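Long-range contacts in MdbA protein (Corynebacterium diphtheriae, PDB 5C00), which acts as a thiol-disulfide oxidoreductase of the DsbA family, probably forming disulfide bonds in exported proteins, and is essential for viability, pilus assembly and toxin production: residues D52-H57 with G95-A100; I84-D89 with K167-N172. All coordinates share one frame; numbering follows the deposited sequence. Where two conformers were deposited one is given.

Contact 1 of 2, residues D52-H57 with G95-A100; sequences DFSCPH and GNSTKA
Asp52 sets its CG anti to the backbone N (chi1 -180°), while Ser54 and Ser97 both hold OG beside their own backbone N; these rotations bring Asp52 CG and the two serine OG atoms together, and the buried carboxylate and hydroxyls form a chain of hydrogen bonds. Asn96 ND2 starts it, donating to Ser54 OG at 2.9 Å; the bond is nearly straight, 172° at the hydrogen, and the acceptor lies close to the amide plane. Ser54 OG donates in turn to Ser97 OG (2.7 Å), which itself donates to Asp52 OD1 over a short 2.5 Å. OD1 is gripped twice: Ser97 OG comes to its syn lone pair, whereas Ser54 N reaches the anti lone pair at 2.9 Å, closing an Asx turn over the type I turn from Asp52 to Cys55. The turn is thereby fixed to the first turn of helix 96-109 just ahead of Cys55, the N-cap of helix 56-74 and first cysteine of a CxxC pattern like that of thioredoxins. One water adds a backbone bridge, accepting from Phe53 N and donating to Ser97 O. Beside the polar chain, Ala100 CB packs 3.5 Å from Phe53 CB and also touches CG, and Ala100 O lies over one face of the ring. Leu123 of helix 113-125 touches both Phe53 and Ala100, and Phe139 of helix 136-145 touches Asn96 and Ala100. The contact thus joins the turn between central strand 45-52 and helix 56-74 to helix 96-109, in what is probably the helical insertion found in DsbA-like proteins.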
loop_
_atom_site.group_PDB
_atom_site.type_symbol
_atom_site.label_atom_id
_atom_site.label_comp_id
_atom_site.label_asym_id
_atom_site.label_seq_id
_atom_site.Cartn_x
_atom_site.Cartn_y
_atom_site.Cartn_z
ATOM N N ASP A 52 -0.116 -3.971 6.501
ATOM C CA ASP A 52 0.857 -5.044 6.138
ATOM C C ASP A 52 0.158 -5.921 5.076
ATOM O O ASP A 52 -1.011 -6.305 5.241
ATOM C CB ASP A 52 1.251 -5.752 7.434
ATOM C CG ASP A 52 2.269 -6.899 7.244
ATOM O OD1 ASP A 52 2.069 -7.792 6.393
ATOM O OD2 ASP A 52 3.244 -6.937 8.014
ATOM N N PHE A 53 0.856 -6.256 4.005
ATOM C CA PHE A 53 0.253 -7.054 2.925
ATOM C C PHE A 53 -0.094 -8.518 3.314
ATOM O O PHE A 53 -0.781 -9.194 2.546
ATOM C CB PHE A 53 1.100 -7.036 1.700
ATOM C CG PHE A 53 0.926 -5.795 0.862
ATOM C CD1 PHE A 53 -0.177 -5.687 0.005
ATOM C CD2 PHE A 53 1.849 -4.748 0.915
ATOM C CE1 PHE A 53 -0.366 -4.575 -0.776
ATOM C CE2 PHE A 53 1.633 -3.625 0.146
ATOM C CZ PHE A 53 0.560 -3.542 -0.712
ATOM N N SER A 54 0.315 -8.991 4.493
ATOM C CA SER A 54 -0.098 -10.319 4.933
ATOM C C SER A 54 -1.209 -10.267 5.984
ATOM O O SER A 54 -1.557 -11.296 6.558
ATOM C CB SER A 54 1.083 -11.106 5.484
ATOM O OG SER A 54 2.071 -11.201 4.474
ATOM N N CYS A 55 -1.730 -9.086 6.248
ATOM C CA CYS A 55 -2.714 -8.881 7.310
ATOM C C CYS A 55 -4.160 -9.028 6.800
ATOM O O CYS A 55 -4.615 -8.231 5.997
ATOM C CB CYS A 55 -2.452 -7.503 7.884
ATOM S SG CYS A 55 -3.676 -6.944 9.049
ATOM N N PRO A 56 -4.884 -10.059 7.270
ATOM C CA PRO A 56 -6.230 -10.290 6.741
ATOM C C PRO A 56 -7.186 -9.181 7.109
ATOM O O PRO A 56 -8.053 -8.837 6.323
ATOM C CB PRO A 56 -6.688 -11.628 7.369
ATOM C CG PRO A 56 -5.606 -12.048 8.290
ATOM C CD PRO A 56 -4.391 -11.172 8.094
ATOM N N HIS A 57 -7.023 -8.590 8.288
ATOM C CA HIS A 57 -7.934 -7.536 8.678
ATOM C C HIS A 57 -7.612 -6.227 7.948
ATOM O O HIS A 57 -8.474 -5.399 7.806
ATOM C CB HIS A 57 -8.027 -7.377 10.201
ATOM C CG HIS A 57 -8.719 -8.524 10.878
ATOM N ND1 HIS A 57 -8.399 -8.947 12.152
ATOM C CD2 HIS A 57 -9.696 -9.352 10.438
ATOM C CE1 HIS A 57 -9.151 -9.989 12.471
ATOM N NE2 HIS A 57 -9.946 -10.258 11.445
ATOM N N GLY A 95 9.891 -12.340 3.781
ATOM C CA GLY A 95 8.692 -13.135 3.597
ATOM C C GLY A 95 7.665 -12.459 2.748
ATOM O O GLY A 95 7.933 -11.547 2.007
ATOM N N ASN A 96 6.442 -12.952 2.840
ATOM C CA ASN A 96 5.416 -12.490 1.960
ATOM C C ASN A 96 5.182 -10.995 2.155
ATOM O O ASN A 96 4.963 -10.315 1.213
ATOM C CB ASN A 96 4.120 -13.221 2.264
ATOM C CG ASN A 96 3.033 -12.873 1.294
ATOM O OD1 ASN A 96 3.047 -13.345 0.154
ATOM N ND2 ASN A 96 2.113 -12.019 1.698
ATOM N N SER A 97 5.188 -10.497 3.398
ATOM C CA SER A 97 4.898 -9.077 3.640
ATOM C C SER A 97 5.963 -8.199 2.970
ATOM O O SER A 97 5.670 -7.139 2.388
ATOM C CB SER A 97 4.852 -8.794 5.170
ATOM O OG SER A 97 3.797 -9.546 5.822
ATOM N N THR A 98 7.203 -8.645 3.031
ATOM C CA THR A 98 8.289 -7.904 2.359
ATOM C C THR A 98 8.221 -8.015 0.854
ATOM O O THR A 98 8.408 -7.022 0.154
ATOM C CB THR A 98 9.678 -8.314 2.862
ATOM O OG1 THR A 98 9.737 -8.107 4.272
ATOM C CG2 THR A 98 10.785 -7.445 2.146
ATOM N N LYS A 99 8.011 -9.217 0.339
ATOM C CA LYS A 99 7.909 -9.395 -1.119
ATOM C C LYS A 99 6.783 -8.553 -1.746
ATOM O O LYS A 99 6.983 -7.832 -2.748
ATOM C CB LYS A 99 7.761 -10.867 -1.465
ATOM C CG LYS A 99 9.038 -11.651 -1.325
ATOM C CD LYS A 99 8.806 -13.130 -1.642
ATOM C CE LYS A 99 10.145 -13.865 -1.743
ATOM N NZ LYS A 99 10.794 -14.030 -0.423
ATOM N N ALA A 100 5.602 -8.592 -1.140
ATOM C CA ALA A 100 4.445 -7.846 -1.613
ATOM C C ALA A 100 4.685 -6.343 -1.435
ATOM O O ALA A 100 4.434 -5.536 -2.338
ATOM C CB ALA A 100 3.219 -8.293 -0.819
HETATM O O HOH W 1 3.637 -5.658 3.721
#

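Contact 2 of 2, residues I84-D89 with K167-N172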
loop_
_atom_site.group_PDB
_atom_site.type_symbol
_atom_site.label_atom_id
_atom_site.label_comp_id
_atom_site.label_asym_id
_atom_site.label_seq_id
_atom_site.Cartn_x
_atom_site.Cartn_y
_atom_site.Cartn_z
ATOM N N ILE A 84 3.654 1.282 5.205
ATOM C CA ILE A 84 3.650 -0.153 5.085
ATOM C C ILE A 84 4.642 -0.850 5.996
ATOM O O ILE A 84 5.813 -0.476 6.135
ATOM C CB ILE A 84 3.837 -0.628 3.612
ATOM C CG1 ILE A 84 2.931 0.158 2.643
ATOM C CG2 ILE A 84 3.561 -2.114 3.536
ATOM C CD1 ILE A 84 1.486 0.193 3.035
ATOM N N LEU A 85 4.142 -1.887 6.660
ATOM C CA LEU A 85 4.892 -2.642 7.627
ATOM C C LEU A 85 5.214 -4.045 7.089
ATOM O O LEU A 85 4.606 -4.491 6.118
ATOM C CB LEU A 85 4.071 -2.776 8.899
ATOM C CG LEU A 85 3.602 -1.488 9.573
ATOM C CD1 LEU A 85 2.604 -1.795 10.626
ATOM C CD2 LEU A 85 4.788 -0.734 10.167
ATOM N N ASN A 86 6.167 -4.740 7.720
ATOM C CA ASN A 86 6.436 -6.146 7.417
ATOM C C ASN A 86 6.537 -7.006 8.696
ATOM O O ASN A 86 7.183 -8.058 8.716
ATOM C CB ASN A 86 7.666 -6.335 6.515
ATOM C CG ASN A 86 8.960 -5.952 7.188
ATOM O OD1 ASN A 86 8.922 -5.508 8.315
ATOM N ND2 ASN A 86 10.119 -6.088 6.473
ATOM N N PHE A 87 5.892 -6.543 9.757
ATOM C CA PHE A 87 5.953 -7.203 11.076
ATOM C C PHE A 87 5.391 -8.612 11.031
ATOM O O PHE A 87 5.810 -9.488 11.807
ATOM C CB PHE A 87 5.249 -6.324 12.146
ATOM C CG PHE A 87 3.750 -6.329 12.097
ATOM C CD1 PHE A 87 3.059 -5.561 11.192
ATOM C CD2 PHE A 87 3.018 -7.066 13.018
ATOM C CE1 PHE A 87 1.679 -5.565 11.142
ATOM C CE2 PHE A 87 1.634 -7.092 12.982
ATOM C CZ PHE A 87 0.946 -6.351 12.058
ATOM N N LEU A 88 4.438 -8.876 10.130
ATOM C CA LEU A 88 3.903 -10.224 10.002
ATOM C C LEU A 88 4.866 -11.267 9.436
ATOM O O LEU A 88 4.592 -12.475 9.499
ATOM C CB LEU A 88 2.571 -10.215 9.248
ATOM C CG LEU A 88 1.442 -9.487 9.990
ATOM C CD1 LEU A 88 0.203 -9.439 9.116
ATOM C CD2 LEU A 88 1.102 -10.161 11.308
ATOM N N ASP A 89 6.005 -10.839 8.908
ATOM C CA ASP A 89 7.044 -11.785 8.539
ATOM C C ASP A 89 7.842 -12.291 9.777
ATOM O O ASP A 89 8.846 -12.967 9.609
ATOM C CB ASP A 89 7.971 -11.163 7.477
ATOM C CG ASP A 89 7.356 -11.163 6.081
ATOM O OD1 ASP A 89 6.263 -11.794 5.862
ATOM O OD2 ASP A 89 7.940 -10.457 5.211
ATOM N N LYS A 167 13.891 -0.574 5.213
ATOM C CA LYS A 167 14.198 0.656 5.958
ATOM C C LYS A 167 12.916 1.417 6.291
ATOM O O LYS A 167 12.730 1.893 7.449
ATOM C CB LYS A 167 15.190 1.518 5.172
ATOM C CG LYS A 167 15.191 3.013 5.442
ATOM C CD LYS A 167 16.306 3.671 4.616
ATOM C CE LYS A 167 15.916 5.031 4.057
ATOM N NZ LYS A 167 16.082 5.106 2.565
ATOM N N PHE A 168 12.008 1.515 5.309
ATOM C CA PHE A 168 10.713 2.163 5.541
ATOM C C PHE A 168 9.871 1.405 6.568
ATOM O O PHE A 168 9.219 2.002 7.440
ATOM C CB PHE A 168 9.917 2.263 4.257
ATOM C CG PHE A 168 10.479 3.230 3.248
ATOM C CD1 PHE A 168 11.668 3.922 3.484
ATOM C CD2 PHE A 168 9.842 3.399 2.044
ATOM C CE1 PHE A 168 12.161 4.780 2.525
ATOM C CE2 PHE A 168 10.327 4.256 1.092
ATOM C CZ PHE A 168 11.508 4.932 1.334
ATOM N N ALA A 169 9.856 0.104 6.424
ATOM C CA ALA A 169 9.065 -0.717 7.329
ATOM C C ALA A 169 9.566 -0.544 8.774
ATOM O O ALA A 169 8.764 -0.400 9.701
ATOM C CB ALA A 169 9.114 -2.179 6.904
ATOM N N GLU A 170 10.890 -0.516 8.952
ATOM C CA GLU A 170 11.437 -0.335 10.326
ATOM C C GLU A 170 11.081 1.051 10.886
ATOM O O GLU A 170 10.625 1.152 12.032
ATOM C CB GLU A 170 12.953 -0.604 10.364
ATOM C CG GLU A 170 13.528 -0.858 11.757
ATOM C CD GLU A 170 12.664 -1.791 12.623
ATOM O OE1 GLU A 170 12.333 -2.924 12.186
ATOM O OE2 GLU A 170 12.301 -1.381 13.746
ATOM N N ALA A 171 11.250 2.105 10.089
ATOM C CA ALA A 171 10.869 3.466 10.496
ATOM C C ALA A 171 9.393 3.588 10.836
ATOM O O ALA A 171 9.007 4.242 11.826
ATOM C CB ALA A 171 11.223 4.485 9.437
ATOM N N ASN A 172 8.538 2.934 10.016
ATOM C CA ASN A 172 7.143 2.978 10.251
ATOM C C ASN A 172 6.746 2.221 11.492
ATOM O O ASN A 172 5.851 2.662 12.193
ATOM C CB ASN A 172 6.390 2.455 8.982
ATOM C CG ASN A 172 6.447 3.457 7.826
ATOM O OD1 ASN A 172 6.466 4.662 8.045
ATOM N ND2 ASN A 172 6.436 2.961 6.611
HETATM O O HOH W 2 7.309 -3.290 9.979
HETATM O O HOH W 3 10.833 -4.144 9.751
#
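In the thioredoxin-like fold of this protein, strand 78-85 and the residues that follow it lie against helix 162-180, and Leu85 and Ala169 have the nearest CA atoms across the contact, 4.6 Å apart. Ala169 has only a methyl group, and its CB points toward residues 84-89 and meets the Asn86 amide, which is consistent with so near a passage. Ile84 O receives a CA-H...O contact from Ala169 CA at 3.5 Å, with 149° at the hydrogen. Further along the helix, Leu85 sends CD2 to Asn172 CB at 3.8 Å, the two side chains meeting at a slant. Leu176 and Ser173 of the same helix also touch Leu85. The amide of Asn172 is buried and bonded on both sides: OD1 accepts from Arg83, and ND2 donates to Ser31 O, so the helix is pinned to the strand and to the turn between strands 25-29 and 32-36. At the other end, Asn86 takes chi1 67°, which puts CG between its backbone N and carbonyl carbon, 3.8 Å from Ala169 CB; OD1 comes to 3.6 Å from the same methyl. Its ND2 turns to Thr98 OG1 of helix 96-109, making Asn86 a link between two helices. Water fills in for direct polar bonds across the contact. One molecule accepts from Asn86 N and reaches Ala169 O by a weak bond; a second donates both to Asn86 OD1, at 2.8 Å, and to Glu170 OE1, at 3.1 Å.

From the N terminus the chain meets 52-57, then 84-89, then 95-100 and last 167-172, so the two contacts alternate and cross. Contact 1 closes a loop that holds helix 56-74, strand 78-85 and the turn after it; contact 2 closes a larger, mainly helical one running through helices 96-109 to 150-158. The centres are 10 Å apart, and Asp89 joins them: its OD1 lies 3.0 Å from Ser97 N and its OD2 2.9 Å from Thr98 N, probable hydrogen bonds at the start of helix 96-109. Together they tie neighbouring strands 45-52 and 78-85 to helices 96-109 and 162-180.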